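Long-range contacts in nickel-dependent hydrogenase large subunit (Allochromatium vinosum, PDB 3MYR), which carries the nickel-iron active centre of a heterodimeric [NiFe] hydrogenase, which oxidises molecular hydrogen and passes the electrons to an acceptor: residues 104-109 with 256-261; 271-277 with 528-534; 309-313 with 395-400; 327-331 with 516-520. The contacts are given in a common frame with arbitrary orientation. Residues are numbered along the deposited sequence.

Contact 1 of 4, residues 104-109 with 256-261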
loop_
_atom_site.group_PDB
_atom_site.type_symbol
_atom_site.label_atom_id
_atom_site.label_comp_id
_atom_site.label_asym_id
_atom_site.label_seq_id
_atom_site.Cartn_x
_atom_site.Cartn_y
_atom_site.Cartn_z
ATOM N N HIS B 104 8.236 3.515 -3.476
ATOM C CA HIS B 104 9.242 2.899 -4.347
ATOM C C HIS B 104 10.493 2.488 -3.601
ATOM O O HIS B 104 11.052 1.443 -3.916
ATOM C CB HIS B 104 9.651 3.866 -5.491
ATOM C CG HIS B 104 8.598 3.993 -6.561
ATOM N ND1 HIS B 104 7.501 3.146 -6.608
ATOM C CD2 HIS B 104 8.537 4.755 -7.683
ATOM C CE1 HIS B 104 6.794 3.412 -7.696
ATOM N NE2 HIS B 104 7.382 4.404 -8.347
ATOM N N VAL B 105 10.973 3.349 -2.680
ATOM C CA VAL B 105 12.207 3.067 -1.943
ATOM C C VAL B 105 11.956 1.815 -1.081
ATOM O O VAL B 105 12.769 0.878 -1.078
ATOM C CB VAL B 105 12.630 4.275 -1.055
ATOM C CG1 VAL B 105 13.623 3.844 0.105
ATOM C CG2 VAL B 105 13.242 5.386 -1.951
ATOM N N MET B 106 10.812 1.757 -0.413
ATOM C CA MET B 106 10.585 0.560 0.446
ATOM C C MET B 106 10.301 -0.635 -0.449
ATOM O O MET B 106 10.667 -1.739 -0.068
ATOM C CB MET B 106 9.319 0.719 1.339
ATOM C CG MET B 106 9.571 1.788 2.476
ATOM S SD MET B 106 8.125 1.707 3.645
ATOM C CE MET B 106 8.312 0.158 4.548
ATOM N N HIS B 107 9.608 -0.452 -1.591
ATOM C CA HIS B 107 9.461 -1.639 -2.438
ATOM C C HIS B 107 10.840 -2.202 -2.799
ATOM O O HIS B 107 11.117 -3.406 -2.671
ATOM C CB HIS B 107 8.748 -1.385 -3.799
ATOM C CG HIS B 107 8.687 -2.609 -4.631
ATOM N ND1 HIS B 107 9.504 -2.833 -5.719
ATOM C CD2 HIS B 107 7.989 -3.755 -4.445
ATOM C CE1 HIS B 107 9.246 -4.025 -6.218
ATOM N NE2 HIS B 107 8.329 -4.606 -5.460
ATOM N N PHE B 108 11.709 -1.338 -3.266
ATOM C CA PHE B 108 12.998 -1.812 -3.705
ATOM C C PHE B 108 13.796 -2.529 -2.578
ATOM O O PHE B 108 14.293 -3.629 -2.790
ATOM C CB PHE B 108 13.847 -0.728 -4.335
ATOM C CG PHE B 108 15.202 -1.271 -4.813
ATOM C CD1 PHE B 108 16.360 -1.070 -4.066
ATOM C CD2 PHE B 108 15.268 -2.050 -5.975
ATOM C CE1 PHE B 108 17.626 -1.624 -4.508
ATOM C CE2 PHE B 108 16.467 -2.594 -6.440
ATOM C CZ PHE B 108 17.669 -2.377 -5.693
ATOM N N TYR B 109 13.970 -1.891 -1.421
ATOM C CA TYR B 109 14.756 -2.507 -0.358
ATOM C C TYR B 109 14.017 -3.623 0.341
ATOM O O TYR B 109 14.554 -4.723 0.459
ATOM C CB TYR B 109 15.316 -1.489 0.646
ATOM C CG TYR B 109 16.365 -0.655 0.001
ATOM C CD1 TYR B 109 17.643 -1.178 -0.235
ATOM C CD2 TYR B 109 16.051 0.568 -0.537
ATOM C CE1 TYR B 109 18.604 -0.406 -0.877
ATOM C CE2 TYR B 109 16.992 1.338 -1.204
ATOM C CZ TYR B 109 18.261 0.828 -1.386
ATOM O OH TYR B 109 19.210 1.561 -2.058
ATOM N N VAL B 256 21.297 6.943 -2.467
ATOM C CA VAL B 256 21.239 5.554 -2.007
ATOM C C VAL B 256 20.463 4.674 -3.040
ATOM O O VAL B 256 21.019 3.751 -3.613
ATOM C CB VAL B 256 20.597 5.427 -0.588
ATOM C CG1 VAL B 256 20.581 3.994 -0.086
ATOM C CG2 VAL B 256 21.311 6.380 0.450
ATOM N N TYR B 257 19.185 4.965 -3.249
ATOM C CA TYR B 257 18.314 4.113 -4.048
ATOM C C TYR B 257 18.791 4.024 -5.546
ATOM O O TYR B 257 18.977 2.954 -6.076
ATOM C CB TYR B 257 16.914 4.714 -3.975
ATOM C CG TYR B 257 15.844 4.034 -4.832
ATOM C CD1 TYR B 257 15.946 2.682 -5.198
ATOM C CD2 TYR B 257 14.691 4.734 -5.227
ATOM C CE1 TYR B 257 14.950 2.071 -5.969
ATOM C CE2 TYR B 257 13.674 4.132 -5.957
ATOM C CZ TYR B 257 13.816 2.801 -6.330
ATOM O OH TYR B 257 12.805 2.213 -7.086
ATOM N N VAL B 258 18.921 5.156 -6.243
ATOM C CA VAL B 258 19.234 5.047 -7.643
ATOM C C VAL B 258 20.631 4.402 -7.881
ATOM O O VAL B 258 20.755 3.573 -8.768
ATOM C CB VAL B 258 19.130 6.423 -8.355
ATOM C CG1 VAL B 258 19.610 6.332 -9.804
ATOM C CG2 VAL B 258 17.727 6.970 -8.244
ATOM N N PRO B 259 21.703 4.846 -7.168
ATOM C CA PRO B 259 22.993 4.205 -7.484
ATOM C C PRO B 259 23.024 2.679 -7.139
ATOM O O PRO B 259 23.657 1.894 -7.877
ATOM C CB PRO B 259 24.008 4.987 -6.610
ATOM C CG PRO B 259 23.330 6.355 -6.400
ATOM C CD PRO B 259 21.868 5.956 -6.195
ATOM N N ASP B 260 22.296 2.265 -6.089
ATOM C CA ASP B 260 22.221 0.823 -5.726
ATOM C C ASP B 260 21.500 0.072 -6.808
ATOM O O ASP B 260 21.953 -0.970 -7.205
ATOM C CB ASP B 260 21.412 0.566 -4.447
ATOM C CG ASP B 260 22.193 0.888 -3.169
ATOM O OD1 ASP B 260 23.385 1.296 -3.235
ATOM O OD2 ASP B 260 21.610 0.721 -2.081
ATOM N N THR B 261 20.418 0.632 -7.333
ATOM C CA THR B 261 19.679 -0.063 -8.415
ATOM C C THR B 261 20.607 -0.279 -9.638
ATOM O O THR B 261 20.624 -1.367 -10.236
ATOM C CB THR B 261 18.440 0.788 -8.844
ATOM O OG1 THR B 261 17.567 0.905 -7.714
ATOM C CG2 THR B 261 17.669 0.090 -9.908
#

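Contact 2 of 4, residues 271-277 with 528-534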
loop_
_atom_site.group_PDB
_atom_site.type_symbol
_atom_site.label_atom_id
_atom_site.label_comp_id
_atom_site.label_asym_id
_atom_site.label_seq_id
_atom_site.Cartn_x
_atom_site.Cartn_y
_atom_site.Cartn_z
ATOM N N TRP B 271 18.406 -10.331 -17.090
ATOM C CA TRP B 271 17.011 -10.117 -16.628
ATOM C C TRP B 271 16.414 -8.970 -17.425
ATOM O O TRP B 271 15.258 -8.578 -17.215
ATOM C CB TRP B 271 16.950 -9.883 -15.082
ATOM C CG TRP B 271 17.071 -11.240 -14.416
ATOM C CD1 TRP B 271 18.222 -11.952 -14.218
ATOM C CD2 TRP B 271 15.989 -12.111 -14.056
ATOM N NE1 TRP B 271 17.927 -13.200 -13.702
ATOM C CE2 TRP B 271 16.573 -13.333 -13.588
ATOM C CE3 TRP B 271 14.575 -11.974 -14.063
ATOM C CZ2 TRP B 271 15.798 -14.439 -13.175
ATOM C CZ3 TRP B 271 13.812 -13.011 -13.573
ATOM C CH2 TRP B 271 14.424 -14.265 -13.163
ATOM N N GLY B 272 17.229 -8.408 -18.305
ATOM C CA GLY B 272 16.721 -7.438 -19.278
ATOM C C GLY B 272 16.187 -8.172 -20.507
ATOM O O GLY B 272 15.769 -7.543 -21.475
ATOM N N GLU B 273 16.109 -9.504 -20.455
ATOM C CA GLU B 273 15.664 -10.266 -21.628
ATOM C C GLU B 273 14.493 -11.139 -21.318
ATOM O O GLU B 273 14.120 -12.008 -22.157
ATOM C CB GLU B 273 16.811 -11.144 -22.196
ATOM C CG GLU B 273 18.069 -10.303 -22.569
ATOM C CD GLU B 273 19.240 -11.196 -23.035
ATOM O OE1 GLU B 273 18.972 -12.045 -23.920
ATOM O OE2 GLU B 273 20.406 -11.035 -22.536
ATOM N N ARG B 274 13.914 -10.985 -20.136
ATOM C CA ARG B 274 12.742 -11.776 -19.826
ATOM C C ARG B 274 11.744 -10.932 -19.061
ATOM O O ARG B 274 12.128 -9.908 -18.476
ATOM C CB ARG B 274 13.121 -13.077 -19.026
ATOM C CG ARG B 274 13.799 -12.876 -17.689
ATOM C CD ARG B 274 14.230 -14.223 -17.022
ATOM N NE ARG B 274 15.176 -14.938 -17.889
ATOM C CZ ARG B 274 16.500 -14.781 -17.798
ATOM N NH1 ARG B 274 17.040 -14.025 -16.808
ATOM N NH2 ARG B 274 17.289 -15.418 -18.635
ATOM N N GLY B 275 10.514 -11.425 -18.958
ATOM C CA GLY B 275 9.556 -10.899 -17.965
ATOM C C GLY B 275 8.708 -9.738 -18.492
ATOM O O GLY B 275 8.239 -8.873 -17.731
ATOM N N GLU B 276 8.497 -9.692 -19.800
ATOM C CA GLU B 276 7.537 -8.707 -20.355
ATOM C C GLU B 276 6.862 -9.306 -21.605
ATOM O O GLU B 276 7.426 -9.278 -22.699
ATOM C CB GLU B 276 8.200 -7.346 -20.662
ATOM C CG GLU B 276 7.187 -6.165 -20.779
ATOM C CD GLU B 276 6.309 -6.254 -22.090
ATOM O OE1 GLU B 276 5.102 -6.597 -22.017
ATOM O OE2 GLU B 276 6.830 -5.982 -23.186
ATOM N N GLY B 277 5.651 -9.848 -21.441
ATOM C CA GLY B 277 5.088 -10.630 -22.546
ATOM C C GLY B 277 3.895 -10.020 -23.250
ATOM O O GLY B 277 3.211 -10.727 -23.996
ATOM N N ALA B 528 1.772 -13.333 -18.566
ATOM C CA ALA B 528 2.502 -13.286 -19.831
ATOM C C ALA B 528 3.985 -13.055 -19.507
ATOM O O ALA B 528 4.861 -13.561 -20.228
ATOM C CB ALA B 528 1.976 -12.164 -20.751
ATOM N N ALA B 529 4.278 -12.355 -18.402
ATOM C CA ALA B 529 5.675 -12.082 -18.019
ATOM C C ALA B 529 6.429 -13.394 -17.661
ATOM O O ALA B 529 7.573 -13.575 -18.066
ATOM C CB ALA B 529 5.718 -11.103 -16.841
ATOM N N LEU B 530 5.842 -14.221 -16.801
ATOM C CA LEU B 530 6.387 -15.510 -16.465
ATOM C C LEU B 530 6.479 -16.425 -17.673
ATOM O O LEU B 530 7.405 -17.264 -17.730
ATOM C CB LEU B 530 5.534 -16.190 -15.394
ATOM C CG LEU B 530 5.635 -15.401 -14.027
ATOM C CD1 LEU B 530 4.830 -16.118 -12.932
ATOM C CD2 LEU B 530 7.115 -15.232 -13.581
ATOM N N GLN B 531 5.520 -16.299 -18.618
ATOM C CA GLN B 531 5.572 -17.104 -19.811
ATOM C C GLN B 531 6.685 -16.604 -20.746
ATOM O O GLN B 531 7.014 -17.286 -21.677
ATOM C CB GLN B 531 4.216 -17.166 -20.530
ATOM C CG GLN B 531 3.240 -17.958 -19.673
ATOM C CD GLN B 531 1.774 -17.825 -20.061
ATOM O OE1 GLN B 531 0.901 -18.296 -19.329
ATOM N NE2 GLN B 531 1.498 -17.208 -21.206
ATOM N N ASP B 532 7.265 -15.425 -20.487
ATOM C CA ASP B 532 8.306 -14.867 -21.383
ATOM C C ASP B 532 9.756 -15.231 -20.897
ATOM O O ASP B 532 10.346 -14.574 -20.007
ATOM C CB ASP B 532 8.088 -13.341 -21.542
ATOM C CG ASP B 532 9.287 -12.626 -22.163
ATOM O OD1 ASP B 532 9.512 -11.423 -21.864
ATOM O OD2 ASP B 532 9.990 -13.242 -22.997
ATOM N N ASN B 533 10.293 -16.319 -21.426
ATOM C CA ASN B 533 11.723 -16.627 -21.247
ATOM C C ASN B 533 12.138 -16.950 -19.794
ATOM O O ASN B 533 13.180 -16.508 -19.303
ATOM C CB ASN B 533 12.563 -15.482 -21.860
ATOM C CG ASN B 533 14.053 -15.868 -22.084
ATOM O OD1 ASN B 533 14.938 -14.992 -22.266
ATOM N ND2 ASN B 533 14.336 -17.161 -22.051
ATOM N N HIS B 534 11.296 -17.677 -19.059
ATOM C CA HIS B 534 11.697 -18.088 -17.701
ATOM C C HIS B 534 12.021 -19.561 -17.571
ATOM O O HIS B 534 11.221 -20.374 -17.936
ATOM C CB HIS B 534 10.616 -17.730 -16.656
ATOM C CG HIS B 534 10.483 -16.250 -16.417
ATOM N ND1 HIS B 534 10.743 -15.663 -15.188
ATOM C CD2 HIS B 534 10.208 -15.232 -17.267
ATOM C CE1 HIS B 534 10.659 -14.340 -15.296
ATOM N NE2 HIS B 534 10.334 -14.051 -16.542
HETATM O O HOH W 1 12.129 -12.309 -23.946
#

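Contact 3 of 4, residues 309-313 with 395-400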
loop_
_atom_site.group_PDB
_atom_site.type_symbol
_atom_site.label_atom_id
_atom_site.label_comp_id
_atom_site.label_asym_id
_atom_site.label_seq_id
_atom_site.Cartn_x
_atom_site.Cartn_y
_atom_site.Cartn_z
ATOM N N ASP B 309 5.549 0.030 -29.755
ATOM C CA ASP B 309 5.799 1.030 -30.796
ATOM C C ASP B 309 5.792 2.410 -30.136
ATOM O O ASP B 309 4.759 2.955 -29.832
ATOM C CB ASP B 309 4.742 0.936 -31.889
ATOM C CG ASP B 309 4.912 2.018 -32.986
ATOM O OD1 ASP B 309 4.126 1.937 -33.957
ATOM O OD2 ASP B 309 5.786 2.938 -32.900
ATOM N N LEU B 310 6.958 2.998 -29.959
ATOM C CA LEU B 310 7.012 4.272 -29.241
ATOM C C LEU B 310 6.721 5.445 -30.189
ATOM O O LEU B 310 6.811 6.593 -29.774
ATOM C CB LEU B 310 8.398 4.464 -28.643
ATOM C CG LEU B 310 8.709 3.874 -27.264
ATOM C CD1 LEU B 310 7.581 3.041 -26.578
ATOM C CD2 LEU B 310 10.126 3.311 -27.121
ATOM N N SER B 311 6.411 5.187 -31.460
ATOM C CA SER B 311 6.213 6.328 -32.358
ATOM C C SER B 311 4.753 6.810 -32.376
ATOM O O SER B 311 4.488 7.814 -32.999
ATOM C CB SER B 311 6.671 6.004 -33.783
ATOM O OG SER B 311 5.686 5.179 -34.393
ATOM N N THR B 312 3.815 6.062 -31.769
ATOM C CA THR B 312 2.374 6.417 -31.760
ATOM C C THR B 312 1.779 6.292 -30.353
ATOM O O THR B 312 1.755 5.196 -29.775
ATOM C CB THR B 312 1.514 5.482 -32.632
ATOM O OG1 THR B 312 2.027 5.402 -33.965
ATOM C CG2 THR B 312 0.068 5.994 -32.713
ATOM N N ILE B 313 1.271 7.382 -29.804
ATOM C CA ILE B 313 0.656 7.322 -28.493
ATOM C C ILE B 313 -0.802 7.300 -28.818
ATOM O O ILE B 313 -1.294 8.252 -29.371
ATOM C CB ILE B 313 0.958 8.612 -27.694
ATOM C CG1 ILE B 313 2.447 8.715 -27.429
ATOM C CG2 ILE B 313 0.257 8.598 -26.296
ATOM C CD1 ILE B 313 2.960 7.440 -26.876
ATOM N N LEU B 395 8.086 4.639 -20.328
ATOM C CA LEU B 395 7.910 4.553 -21.792
ATOM C C LEU B 395 7.130 5.735 -22.368
ATOM O O LEU B 395 7.550 6.281 -23.384
ATOM C CB LEU B 395 7.363 3.193 -22.297
ATOM C CG LEU B 395 8.194 1.935 -21.974
ATOM C CD1 LEU B 395 7.334 0.698 -22.207
ATOM C CD2 LEU B 395 9.441 1.850 -22.861
ATOM N N MET B 396 6.045 6.151 -21.694
ATOM C CA MET B 396 5.241 7.281 -22.151
ATOM C C MET B 396 6.024 8.586 -22.128
ATOM O O MET B 396 5.914 9.396 -23.039
ATOM C CB MET B 396 3.995 7.434 -21.273
ATOM C CG MET B 396 2.734 7.888 -22.054
ATOM S SD MET B 396 2.123 6.648 -23.265
ATOM C CE MET B 396 1.816 5.155 -22.282
ATOM N N LEU B 397 6.827 8.796 -21.083
ATOM C CA LEU B 397 7.665 9.952 -20.984
ATOM C C LEU B 397 8.691 9.950 -22.077
ATOM O O LEU B 397 8.996 11.022 -22.651
ATOM C CB LEU B 397 8.377 10.035 -19.605
ATOM C CG LEU B 397 7.423 10.484 -18.475
ATOM C CD1 LEU B 397 8.033 10.210 -17.075
ATOM C CD2 LEU B 397 7.046 11.969 -18.640
ATOM N N TYR B 398 9.307 8.786 -22.303
ATOM C CA TYR B 398 10.315 8.684 -23.328
ATOM C C TYR B 398 9.708 8.993 -24.688
ATOM O O TYR B 398 10.258 9.778 -25.491
ATOM C CB TYR B 398 10.869 7.233 -23.362
ATOM C CG TYR B 398 12.208 7.043 -24.087
ATOM C CD1 TYR B 398 12.259 6.482 -25.385
ATOM C CD2 TYR B 398 13.396 7.474 -23.495
ATOM C CE1 TYR B 398 13.498 6.296 -26.049
ATOM C CE2 TYR B 398 14.609 7.332 -24.124
ATOM C CZ TYR B 398 14.668 6.728 -25.403
ATOM O OH TYR B 398 15.894 6.551 -25.998
ATOM N N ALA B 399 8.589 8.330 -24.972
ATOM C CA ALA B 399 7.960 8.456 -26.270
ATOM C C ALA B 399 7.557 9.906 -26.547
ATOM O O ALA B 399 7.556 10.317 -27.695
ATOM C CB ALA B 399 6.737 7.539 -26.338
ATOM N N THR B 400 7.187 10.672 -25.514
ATOM C CA THR B 400 6.649 12.026 -25.723
ATOM C C THR B 400 7.758 13.079 -25.574
ATOM O O THR B 400 7.463 14.263 -25.418
ATOM C CB THR B 400 5.487 12.387 -24.729
ATOM O OG1 THR B 400 5.899 12.198 -23.364
ATOM C CG2 THR B 400 4.272 11.480 -24.947
HETATM O O HOH W 2 5.935 8.990 -30.053
#

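Contact 4 of 4, residues 327-331 with 516-520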
loop_
_atom_site.group_PDB
_atom_site.type_symbol
_atom_site.label_atom_id
_atom_site.label_comp_id
_atom_site.label_asym_id
_atom_site.label_seq_id
_atom_site.Cartn_x
_atom_site.Cartn_y
_atom_site.Cartn_z
ATOM N N PHE B 327 -13.583 -8.001 -17.393
ATOM C CA PHE B 327 -14.129 -9.317 -17.753
ATOM C C PHE B 327 -13.992 -10.240 -16.556
ATOM O O PHE B 327 -13.145 -10.008 -15.646
ATOM C CB PHE B 327 -13.380 -9.900 -18.970
ATOM C CG PHE B 327 -13.715 -9.218 -20.267
ATOM C CD1 PHE B 327 -14.725 -9.745 -21.122
ATOM C CD2 PHE B 327 -13.046 -8.068 -20.659
ATOM C CE1 PHE B 327 -15.022 -9.113 -22.376
ATOM C CE2 PHE B 327 -13.327 -7.421 -21.893
ATOM C CZ PHE B 327 -14.331 -7.949 -22.766
ATOM N N VAL B 328 -14.850 -11.266 -16.536
ATOM C CA VAL B 328 -14.895 -12.211 -15.454
ATOM C C VAL B 328 -14.932 -13.663 -15.956
ATOM O O VAL B 328 -15.283 -14.555 -15.209
ATOM C CB VAL B 328 -15.981 -11.926 -14.457
ATOM C CG1 VAL B 328 -15.780 -10.516 -13.834
ATOM C CG2 VAL B 328 -17.418 -12.083 -15.107
ATOM N N ASN B 329 -14.506 -13.888 -17.199
ATOM C CA ASN B 329 -14.523 -15.254 -17.764
ATOM C C ASN B 329 -13.711 -16.201 -16.884
ATOM O O ASN B 329 -13.941 -17.383 -16.958
ATOM C CB ASN B 329 -13.822 -15.308 -19.116
ATOM C CG ASN B 329 -14.276 -14.219 -20.058
ATOM O OD1 ASN B 329 -13.760 -13.101 -20.002
ATOM N ND2 ASN B 329 -15.171 -14.570 -21.002
ATOM N N HIS B 330 -12.691 -15.689 -16.160
ATOM C CA HIS B 330 -11.881 -16.547 -15.260
ATOM C C HIS B 330 -11.743 -15.947 -13.848
ATOM O O HIS B 330 -10.718 -16.130 -13.204
ATOM C CB HIS B 330 -10.497 -16.798 -15.854
ATOM C CG HIS B 330 -10.519 -17.773 -16.991
ATOM N ND1 HIS B 330 -10.471 -17.383 -18.315
ATOM C CD2 HIS B 330 -10.671 -19.123 -16.996
ATOM C CE1 HIS B 330 -10.515 -18.462 -19.091
ATOM N NE2 HIS B 330 -10.627 -19.527 -18.317
ATOM N N SER B 331 -12.824 -15.301 -13.364
ATOM C CA SER B 331 -12.862 -14.618 -12.067
ATOM C C SER B 331 -14.091 -15.117 -11.323
ATOM O O SER B 331 -15.074 -15.539 -11.944
ATOM C CB SER B 331 -12.977 -13.098 -12.255
ATOM O OG SER B 331 -11.936 -12.642 -13.135
ATOM N N PRO B 516 -6.574 -12.157 -14.223
ATOM C CA PRO B 516 -6.342 -13.436 -14.912
ATOM C C PRO B 516 -6.709 -13.334 -16.392
ATOM O O PRO B 516 -6.816 -12.217 -16.961
ATOM C CB PRO B 516 -7.301 -14.406 -14.166
ATOM C CG PRO B 516 -8.528 -13.490 -13.923
ATOM C CD PRO B 516 -7.876 -12.125 -13.502
ATOM N N ARG B 517 -6.880 -14.495 -17.012
ATOM C CA ARG B 517 -7.238 -14.589 -18.433
ATOM C C ARG B 517 -8.642 -14.104 -18.693
ATOM O O ARG B 517 -9.458 -14.079 -17.777
ATOM C CB ARG B 517 -7.091 -16.006 -18.924
ATOM C CG ARG B 517 -5.644 -16.432 -19.165
ATOM C CD ARG B 517 -5.459 -17.991 -19.066
ATOM N NE ARG B 517 -4.091 -18.426 -19.468
ATOM C CZ ARG B 517 -2.979 -18.269 -18.728
ATOM N NH1 ARG B 517 -3.046 -17.738 -17.516
ATOM N NH2 ARG B 517 -1.779 -18.679 -19.188
ATOM N N ASP B 518 -8.912 -13.760 -19.965
ATOM C CA ASP B 518 -10.223 -13.310 -20.432
ATOM C C ASP B 518 -10.824 -14.400 -21.326
ATOM O O ASP B 518 -10.342 -15.534 -21.329
ATOM C CB ASP B 518 -10.131 -11.955 -21.198
ATOM C CG ASP B 518 -9.288 -12.053 -22.479
ATOM O OD1 ASP B 518 -9.094 -13.177 -23.013
ATOM O OD2 ASP B 518 -8.736 -11.020 -22.922
ATOM N N GLY B 519 -11.910 -14.096 -22.024
ATOM C CA GLY B 519 -12.616 -15.141 -22.821
ATOM C C GLY B 519 -11.870 -15.678 -24.036
ATOM O O GLY B 519 -12.249 -16.713 -24.575
ATOM N N ARG B 520 -10.827 -14.963 -24.473
ATOM C CA ARG B 520 -10.021 -15.367 -25.636
ATOM C C ARG B 520 -8.787 -16.137 -25.139
ATOM O O ARG B 520 -7.858 -16.374 -25.914
ATOM C CB ARG B 520 -9.568 -14.130 -26.473
ATOM C CG ARG B 520 -10.678 -13.274 -27.196
ATOM C CD ARG B 520 -11.908 -12.863 -26.246
ATOM N NE ARG B 520 -11.990 -11.414 -25.915
ATOM C CZ ARG B 520 -12.432 -10.852 -24.767
ATOM N NH1 ARG B 520 -12.341 -9.525 -24.676
ATOM N NH2 ARG B 520 -12.899 -11.568 -23.702
HETATM O O HOH W 3 -11.580 -13.019 -16.073
#

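Contact 1 of 4, residues 104-109 with 256-261
Tyr257 offers a worked example of knobs-into-holes packing between two helices. It lies on helix 236-265, facing helix 86-112; the axes of 104-109 and 256-261 approach to 10.8 Å at 39°, the two running in roughly the same direction. As a knob, the Tyr257 ring enters a hole formed by His104, Val105, Phe108 and Tyr109, with Val105 CG2 3.6 Å from Tyr257 CD2 and Phe108 CB 3.4 Å from Tyr257 CE1. Tyr109, next in buried area, reaches back across the interface, and its OH donates a hydrogen bond to Asp260 OD2, modelled at 2.5 Å, although its exact length is uncertain. Phe108 lies obliquely against the Tyr257 ring and has Thr261 OG1 over one face, 3.9 Å from its CZ; that hydroxyl is itself bonded to Tyr257 O. The side chain of His104, about 7 Å from the bound Ni-Fe centre, directs its NE2 to Glu436. The chemistry therefore implies a largely apolar, aromatic helix interface in which a buried carboxylate is met by a phenol.

Contact 2 of 4, residues 271-277 with 528-534
The loop leading from helix 236-265 toward strand 281-288 packs here on the C-terminal end of helix 525-531 and the turn after it, away from the metal sites. Trp271 opens the contact, its six-membered ring oblique to the His534 ring with centroids 5.7 Å apart, while it meets Trp116 edge-to-face. At Glu273 the backbone O accepts a water hydrogen bond of 2.7 Å, and the same water lies 2.5 Å from Asp532 OD2. Arg274 then lays its CD over the His534 ring in a CH-pi contact, and its NE donates to Asn533 O at 2.9 Å; its NH1 forms a salt bridge with Asp270. Gly275 has a positive phi at which a CB would collide with Arg274 O, and its CA lies 3.3 Å from Ala529 O in a CA-H...O contact. Glu276 N donates to Asp532 OD1 at 2.9 Å and nearly straight, while the Glu276 carboxylate turns to Gly279 and Arg308. At Gly277 a CB would clash with Ala528 O, which lies 3.7 Å from Gly277 CA.

Contact 3 of 4, residues 309-313 with 395-400
A beta turn and the residue just after it, packed against the last turn of a helix, show how a surface loop can be held by apolar contacts and a water, without a direct hydrogen bond. The type I turn runs from Asp309 to Thr312 in the connection between strands 300-305 and 324-327; Asp309 OD2 accepts from Ser311 N at 2.7 Å, making an Asx turn, and also from Ser311 OG at 2.7 Å. Facing it is the C-terminal end of helix 390-399. Leu395 comes first, its CB 4.3 Å from Leu310 CD1, while its side chain also touches Ile305 on strand 300-305 and Phe281 on strand 281-288. Met396 points its CA-to-CB bond away from the loop, yet the side chain folds back so that SD lies 3.8 Å from Ile313 CD1. Tyr398 lends its ring, with CD1 4.2 Å from Leu310 CD2, and its hydroxyl is bonded to Asp410 on helix 403-416. Ala399 has the most surface covered on the helix side: its small CB lies 3.6 Å from Leu310 O of the turn and 3.8 Å from Ile313 CD1 just after it. Thr400 leaves helical geometry and adds a CG2 4.1 Å from Ile313 CG1, its OG1 bonded back to Met396 O. Across the remaining gap one water donates to both backbones, at 2.6 Å to Leu310 O and 3.2 Å to Ala399 O.

Contact 4 of 4, residues 327-331 with 516-520
Neither backbone is helical here, and apart from Phe327 at the end of strand 324-327 both segments are irregular; they draw closest at Asn329 and Gly519, whose CA atoms are 5.4 Å apart, and at His330 and Arg517, 6.0 Å apart by the same measure. A single water joins the two main chains, accepting from His330 N at 2.9 Å and donating to Arg517 O at 2.9 Å and to Ser331 OG at 3.0 Å. Ser331 OG is bonded in addition to Leu376. In the 516-520 segment, Asp518 OD1 takes a hydrogen bond from Arg520 N at 2.9 Å, the mark of an Asx turn, and this turn lies in the connection from helix 509-514 to helix 525-531. Asp518 OD2 forms a salt bridge with Arg380 of strand 378-381, the neighbour of strand 324-327. The guanidinium of Arg520 returns over the face of Phe327 as a cation-pi pair, its CZ 4.3 Å from the ring centroid and its NH1 3.2 Å from Phe327 CZ. His330 packs beside Arg517, with a weak hydrogen bond of 3.5 Å from its ND1 to Arg517 O. Pro516 CG packs 3.5 Å from His330 O and 3.6 Å from Ser331 OG.

How the contacts relate
The four contacts stand at different removes from the Ni-Fe centre and the magnesium ion. Contact 1 is the nearest, the side chain of His104 lying about 7 Å from the bound Ni-Fe centre; in contact 4 the side chain of Pro516 is about 13 Å from that centre and the side chain of Ser331 about 10 Å from the magnesium ion, while contacts 2 and 3 lie away from both. Contacts 1 and 4 sit on opposite sides of the chain's centre, their own centres about 35 Å apart. Contacts 2 and 4 touch directly, Gln531 OE1 lying 2.7 Å from Arg517 NH2; Arg517 NH1 is held by Ala31 and Glu527. Contacts 3 and 4 both nest inside the loop closed by contact 2, and their segments alternate along the sequence.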